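Local coordinates for protein bvu-3222 (PDB 3FYF) that is of unknown function but is probably a periplasmic protein of the DUF4251 family, built as a curled antiparallel sheet preceded by helices, at residues Y71-V74 / G79-Q82; A42-S47 / I109-D114. All blocks are in the same frame, centred on the assembly; numbering follows the deposited sequence.

Contact 1: residues Y71-V74 / G79-Q82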
ATOM      1  N   TYR B  71      -2.425  -3.773 -13.908  1.00 56.91           N
ATOM      2  CA  TYR B  71      -2.429  -2.371 -14.293  1.00 55.02           C
ATOM      3  C   TYR B  71      -3.827  -1.861 -14.631  1.00 52.75           C
ATOM      4  O   TYR B  71      -4.771  -2.634 -14.801  1.00 47.02           O
ATOM      5  CB  TYR B  71      -1.452  -2.108 -15.454  1.00 59.64           C
ATOM      6  CG  TYR B  71      -1.736  -2.872 -16.734  1.00 63.49           C
ATOM      7  CD1 TYR B  71      -2.590  -2.350 -17.707  1.00 63.18           C
ATOM      8  CD2 TYR B  71      -1.127  -4.102 -16.987  1.00 66.08           C
ATOM      9  CE1 TYR B  71      -2.853  -3.039 -18.883  1.00 73.70           C
ATOM     10  CE2 TYR B  71      -1.378  -4.802 -18.168  1.00 73.38           C
ATOM     11  CZ  TYR B  71      -2.243  -4.261 -19.112  1.00 71.08           C
ATOM     12  OH  TYR B  71      -2.511  -4.938 -20.280  1.00 70.35           O
ATOM     13  N   VAL B  72      -3.937  -0.542 -14.710  1.00 52.86           N
ATOM     14  CA  VAL B  72      -5.149   0.131 -15.141  1.00 55.84           C
ATOM     15  C   VAL B  72      -4.705   1.154 -16.186  1.00 58.79           C
ATOM     16  O   VAL B  72      -3.848   1.988 -15.913  1.00 58.53           O
ATOM     17  CB  VAL B  72      -5.882   0.789 -13.938  1.00 57.26           C
ATOM     18  CG1 VAL B  72      -6.779   1.912 -14.384  1.00 56.18           C
ATOM     19  CG2 VAL B  72      -6.693  -0.251 -13.162  1.00 48.04           C
ATOM     20  N   GLU B  73      -5.266   1.069 -17.388  1.00 60.48           N
ATOM     21  CA  GLU B  73      -4.804   1.899 -18.498  1.00 61.18           C
ATOM     22  C   GLU B  73      -5.953   2.615 -19.206  1.00 56.82           C
ATOM     23  O   GLU B  73      -6.990   2.022 -19.437  1.00 55.19           O
ATOM     24  CB  GLU B  73      -4.030   1.039 -19.499  1.00 59.24           C
ATOM     25  CG  GLU B  73      -3.271   1.839 -20.545  1.00 71.86           C
ATOM     26  CD  GLU B  73      -2.843   1.003 -21.729  1.00 82.60           C
ATOM     27  OE1 GLU B  73      -3.320   1.295 -22.847  1.00 90.92           O
ATOM     28  OE2 GLU B  73      -2.038   0.061 -21.545  1.00 83.37           O
ATOM     29  N   VAL B  74      -5.766   3.894 -19.524  1.00 56.90           N
ATOM     30  CA  VAL B  74      -6.685   4.625 -20.406  1.00 58.61           C
ATOM     31  C   VAL B  74      -5.857   5.305 -21.491  1.00 62.27           C
ATOM     32  O   VAL B  74      -4.931   6.052 -21.181  1.00 59.71           O
ATOM     33  CB  VAL B  74      -7.553   5.661 -19.642  1.00 57.32           C
ATOM     34  CG1 VAL B  74      -8.253   6.630 -20.594  1.00 59.67           C
ATOM     35  CG2 VAL B  74      -8.585   4.965 -18.777  1.00 58.67           C
ATOM     36  N   GLY B  79      -9.954   1.933 -22.657  1.00 67.38           N
ATOM     37  CA  GLY B  79      -9.422   1.625 -21.336  1.00 64.54           C
ATOM     38  C   GLY B  79      -9.316   0.158 -20.978  1.00 62.57           C
ATOM     39  O   GLY B  79     -10.216  -0.625 -21.276  1.00 60.87           O
ATOM     40  N   ILE B  80      -8.210  -0.194 -20.321  1.00 60.39           N
ATOM     41  CA  ILE B  80      -7.925  -1.564 -19.889  1.00 59.76           C
ATOM     42  C   ILE B  80      -7.859  -1.679 -18.356  1.00 56.22           C
ATOM     43  O   ILE B  80      -7.194  -0.886 -17.695  1.00 52.34           O
ATOM     44  CB  ILE B  80      -6.574  -2.070 -20.486  1.00 58.79           C
ATOM     45  CG1 ILE B  80      -6.529  -1.856 -22.003  1.00 65.84           C
ATOM     46  CG2 ILE B  80      -6.336  -3.549 -20.144  1.00 59.82           C
ATOM     47  CD1 ILE B  80      -5.137  -1.896 -22.601  1.00 64.87           C
ATOM     48  N   ILE B  81      -8.562  -2.667 -17.806  1.00 57.20           N
ATOM     49  CA  ILE B  81      -8.316  -3.135 -16.446  1.00 56.57           C
ATOM     50  C   ILE B  81      -7.762  -4.554 -16.537  1.00 56.76           C
ATOM     51  O   ILE B  81      -8.460  -5.474 -16.961  1.00 54.63           O
ATOM     52  CB  ILE B  81      -9.595  -3.124 -15.570  1.00 57.85           C
ATOM     53  CG1 ILE B  81     -10.171  -1.709 -15.456  1.00 52.45           C
ATOM     54  CG2 ILE B  81      -9.305  -3.717 -14.192  1.00 54.09           C
ATOM     55  CD1 ILE B  81     -11.620  -1.676 -15.022  1.00 59.32           C
ATOM     56  N   GLN B  82      -6.499  -4.718 -16.152  1.00 59.25           N
ATOM     57  CA  GLN B  82      -5.861  -6.031 -16.124  1.00 61.20           C
ATOM     58  C   GLN B  82      -5.434  -6.414 -14.709  1.00 63.65           C
ATOM     59  O   GLN B  82      -4.740  -5.650 -14.033  1.00 65.75           O
ATOM     60  CB  GLN B  82      -4.648  -6.059 -17.059  1.00 61.33           C
ATOM     61  CG  GLN B  82      -3.976  -7.430 -17.189  1.00 61.69           C
ATOM     62  CD  GLN B  82      -4.823  -8.427 -17.956  1.00 63.07           C
ATOM     63  OE1 GLN B  82      -5.124  -8.222 -19.129  1.00 68.13           O
ATOM     64  NE2 GLN B  82      -5.200  -9.520 -17.299  1.00 62.94           N
TER
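Tyr71 and Gln82 grip each other through both backbone amides: Tyr71 N donates to Gln82 O at 3.0 Å, and Gln82 N returns a bond to Tyr71 O. Two residues on, Glu73 N reaches Ile80 O at 2.8 Å, while Ile80 N meets Glu73 O at 2.7 Å. The strands thus form an antiparallel beta hairpin within the curled sheet. The intervening and flanking residues bond outward, Val72 and Val74 to Leu50 and Phe48, Gly79 and Ile81 to Gly104 and Val102. Val72 and Ile81 share the buried face with Val74. On the other face Tyr71 CG sits between its backbone N and carbonyl carbon (chi1 60°), which leans the ring against the Gln82 and Ile80 side chains; Gln82 CB lies over one ring face as a CH-pi contact, 3.8 Å from the centroid. Replacing the tyrosine by an alanine would probably leave Gln82 CB and Ile80 CG2 without their aromatic cover. The Gln82 amide, 57° from the ring plane, sends OE1 to Thr101 OG1. The Glu73 carboxylate lies alongside Ile80, its OE1 3.7 Å from Ile80 CD1, an apolar neighbour.

Contact 2: residues A42-S47 / I109-D114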
ATOM      1  N   ALA B  42      -1.007  13.503 -17.792  1.00 61.15           N
ATOM      2  CA  ALA B  42      -1.422  12.208 -18.320  1.00 56.04           C
ATOM      3  C   ALA B  42      -2.920  11.997 -18.136  1.00 55.47           C
ATOM      4  O   ALA B  42      -3.581  11.437 -19.012  1.00 55.56           O
ATOM      5  CB  ALA B  42      -0.651  11.095 -17.662  1.00 57.46           C
ATOM      6  N   LEU B  43      -3.448  12.457 -17.003  1.00 52.91           N
ATOM      7  CA  LEU B  43      -4.876  12.328 -16.702  1.00 55.71           C
ATOM      8  C   LEU B  43      -5.716  13.271 -17.557  1.00 55.16           C
ATOM      9  O   LEU B  43      -6.780  12.887 -18.030  1.00 54.64           O
ATOM     10  CB  LEU B  43      -5.160  12.588 -15.218  1.00 53.23           C
ATOM     11  CG  LEU B  43      -4.762  11.548 -14.165  1.00 51.75           C
ATOM     12  CD1 LEU B  43      -4.874  12.164 -12.772  1.00 53.72           C
ATOM     13  CD2 LEU B  43      -5.593  10.276 -14.259  1.00 50.06           C
ATOM     14  N   LYS B  44      -5.219  14.496 -17.735  1.00 58.08           N
ATOM     15  CA  LYS B  44      -5.862  15.525 -18.553  1.00 58.90           C
ATOM     16  C   LYS B  44      -5.973  15.091 -20.006  1.00 61.24           C
ATOM     17  O   LYS B  44      -7.025  15.239 -20.623  1.00 63.08           O
ATOM     18  CB  LYS B  44      -5.084  16.844 -18.471  1.00 58.32           C
ATOM     19  CG  LYS B  44      -5.332  17.634 -17.203  1.00 56.34           C
ATOM     20  CD  LYS B  44      -4.584  18.952 -17.206  1.00 70.50           C
ATOM     21  CE  LYS B  44      -4.929  19.782 -15.973  1.00 76.89           C
ATOM     22  NZ  LYS B  44      -6.367  20.168 -15.925  1.00 80.43           N
ATOM     23  N   ASN B  45      -4.890  14.527 -20.535  1.00 65.32           N
ATOM     24  CA  ASN B  45      -4.851  14.083 -21.928  1.00 66.43           C
ATOM     25  C   ASN B  45      -5.440  12.684 -22.162  1.00 64.70           C
ATOM     26  O   ASN B  45      -5.500  12.215 -23.303  1.00 66.85           O
ATOM     27  CB  ASN B  45      -3.427  14.190 -22.483  1.00 66.88           C
ATOM     28  CG  ASN B  45      -2.884  15.614 -22.434  1.00 72.95           C
ATOM     29  OD1 ASN B  45      -1.694  15.827 -22.198  1.00 78.28           O
ATOM     30  ND2 ASN B  45      -3.758  16.596 -22.653  1.00 74.21           N
ATOM     31  N   GLY B  46      -5.876  12.035 -21.080  1.00 62.37           N
ATOM     32  CA  GLY B  46      -6.512  10.717 -21.134  1.00 58.19           C
ATOM     33  C   GLY B  46      -5.599   9.614 -21.639  1.00 58.91           C
ATOM     34  O   GLY B  46      -6.052   8.668 -22.285  1.00 59.15           O
ATOM     35  N   SER B  47      -4.309   9.755 -21.352  1.00 58.28           N
ATOM     36  CA  SER B  47      -3.296   8.817 -21.816  1.00 58.77           C
ATOM     37  C   SER B  47      -2.390   8.459 -20.642  1.00 55.00           C
ATOM     38  O   SER B  47      -1.370   9.113 -20.405  1.00 56.41           O
ATOM     39  CB  SER B  47      -2.497   9.422 -22.980  1.00 59.51           C
ATOM     40  OG  SER B  47      -1.638   8.464 -23.580  1.00 61.03           O
ATOM     41  N   ILE B 109     -16.162  10.532 -17.704  1.00 63.41           N
ATOM     42  CA  ILE B 109     -14.929  11.038 -17.101  1.00 62.33           C
ATOM     43  C   ILE B 109     -15.146  12.352 -16.347  1.00 62.54           C
ATOM     44  O   ILE B 109     -15.580  13.346 -16.932  1.00 62.08           O
ATOM     45  CB  ILE B 109     -13.817  11.251 -18.167  1.00 60.90           C
ATOM     46  CG1 ILE B 109     -13.521   9.949 -18.916  1.00 62.21           C
ATOM     47  CG2 ILE B 109     -12.540  11.817 -17.522  1.00 60.68           C
ATOM     48  CD1 ILE B 109     -12.676  10.137 -20.179  1.00 63.77           C
ATOM     49  N   SER B 110     -14.843  12.339 -15.048  1.00 62.05           N
ATOM     50  CA  SER B 110     -14.742  13.561 -14.253  1.00 57.52           C
ATOM     51  C   SER B 110     -13.379  13.642 -13.554  1.00 55.99           C
ATOM     52  O   SER B 110     -12.822  12.625 -13.137  1.00 57.07           O
ATOM     53  CB  SER B 110     -15.889  13.667 -13.236  1.00 56.39           C
ATOM     54  OG  SER B 110     -15.720  12.779 -12.141  1.00 67.27           O
ATOM     55  N   MET B 111     -12.861  14.859 -13.433  1.00 52.20           N
ATOM     56  CA  MET B 111     -11.587  15.120 -12.786  1.00 49.88           C
ATOM     57  C   MET B 111     -11.769  16.286 -11.820  1.00 53.89           C
ATOM     58  O   MET B 111     -12.128  17.397 -12.228  1.00 53.04           O
ATOM     59  CB  MET B 111     -10.526  15.441 -13.840  1.00 49.81           C
ATOM     60  CG  MET B 111      -9.107  15.639 -13.324  1.00 43.15           C
ATOM     61  SD  MET B 111      -7.957  15.632 -14.717  1.00 45.58           S
ATOM     62  CE  MET B 111      -6.425  16.130 -13.934  1.00 49.62           C
ATOM     63  N   ARG B 112     -11.540  16.014 -10.538  1.00 50.53           N
ATOM     64  CA  ARG B 112     -11.683  17.006  -9.476  1.00 51.52           C
ATOM     65  C   ARG B 112     -10.389  17.109  -8.686  1.00 51.99           C
ATOM     66  O   ARG B 112      -9.589  16.181  -8.673  1.00 51.64           O
ATOM     67  CB  ARG B 112     -12.833  16.633  -8.532  1.00 51.12           C
ATOM     68  CG  ARG B 112     -14.213  16.586  -9.187  1.00 53.84           C
ATOM     69  CD  ARG B 112     -15.243  16.026  -8.221  1.00 73.92           C
ATOM     70  NE  ARG B 112     -16.485  15.645  -8.892  1.00 81.43           N
ATOM     71  CZ  ARG B 112     -17.560  16.421  -8.995  1.00 81.47           C
ATOM     72  NH1 ARG B 112     -17.561  17.641  -8.469  1.00 82.25           N
ATOM     73  NH2 ARG B 112     -18.637  15.975  -9.629  1.00 74.56           N
ATOM     74  N   GLN B 113     -10.194  18.242  -8.021  1.00 57.10           N
ATOM     75  CA  GLN B 113      -8.980  18.495  -7.260  1.00 57.44           C
ATOM     76  C   GLN B 113      -9.349  19.153  -5.938  1.00 54.58           C
ATOM     77  O   GLN B 113     -10.142  20.096  -5.915  1.00 55.09           O
ATOM     78  CB  GLN B 113      -8.029  19.393  -8.073  1.00 57.12           C
ATOM     79  CG  GLN B 113      -6.707  19.702  -7.376  1.00 59.61           C
ATOM     80  CD  GLN B 113      -5.686  20.391  -8.271  1.00 62.16           C
ATOM     81  OE1 GLN B 113      -5.623  20.147  -9.477  1.00 61.45           O
ATOM     82  NE2 GLN B 113      -4.861  21.244  -7.671  1.00 60.49           N
ATOM     83  N   ASP B 114      -8.784  18.661  -4.836  1.00 53.14           N
ATOM     84  CA  ASP B 114      -9.017  19.299  -3.538  1.00 53.25           C
ATOM     85  C   ASP B 114      -8.084  20.493  -3.312  1.00 54.40           C
ATOM     86  O   ASP B 114      -7.384  20.909  -4.233  1.00 54.14           O
ATOM     87  CB  ASP B 114      -9.015  18.282  -2.375  1.00 52.67           C
ATOM     88  CG  ASP B 114      -7.639  17.714  -2.038  1.00 54.37           C
ATOM     89  OD1 ASP B 114      -6.599  18.121  -2.601  1.00 56.40           O
ATOM     90  OD2 ASP B 114      -7.613  16.826  -1.163  1.00 50.36           O
TER
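Met111 lays its thioether end against the last helical turn of 42-47, where its CE methyl meets Lys44 CG at 3.8 Å and Leu43 CB at 4.0 Å. The sulfur follows closely behind, with SD 4.1 Å from Lys44 CG. With CG anti to the backbone N (chi1 -176°) and the following torsions extended, the methionine reaches straight out from its strand and spans the 8.1 Å between Met111 CA and Lys44 CA. Lys44 crosses it at about a right angle, offering the aliphatic root of its chain; although the CB of Lys44 points away from the strand, its CG still meets the methyl. The touch is purely apolar and small, burying 137 Å² in all. Leu43 is the buried member and also packs on Tyr121 and Phe48, which continues the apolar patch beneath the helix. Just beyond, Gly46 has positive phi (64°), and two backbone bonds run back into the last turn: Ser47 N to Ala42 O at 3.0 Å and a weak one from Gly46 N to Leu43 O. This is a Schellman motif closing helix 27-44, whose C-terminal turn docks on the C-terminal end of the long strand 100-113 of the antiparallel sheet.

In the fold
From the N terminus, helix 27-44 brings the chain to 42-47, the first half of contact 2, and then passes directly into strand 48-52. That strand pairs with 71-75, which leads into contact 1: a tight hairpin whose segments 71-74 and 79-82 are joined by four residues. The chain then runs on to the long strand 100-113, neighbour of 78-83 in the sheet, whose end at 109-114 comes back to the helix and closes contact 2. The short loop of contact 1 is therefore nested inside the 61-residue loop of contact 2. Their centres lie about 15 Å apart, yet they touch where Val74 CG1 packs 3.4 Å from Gly46 O, linking the hairpin to the helix exit.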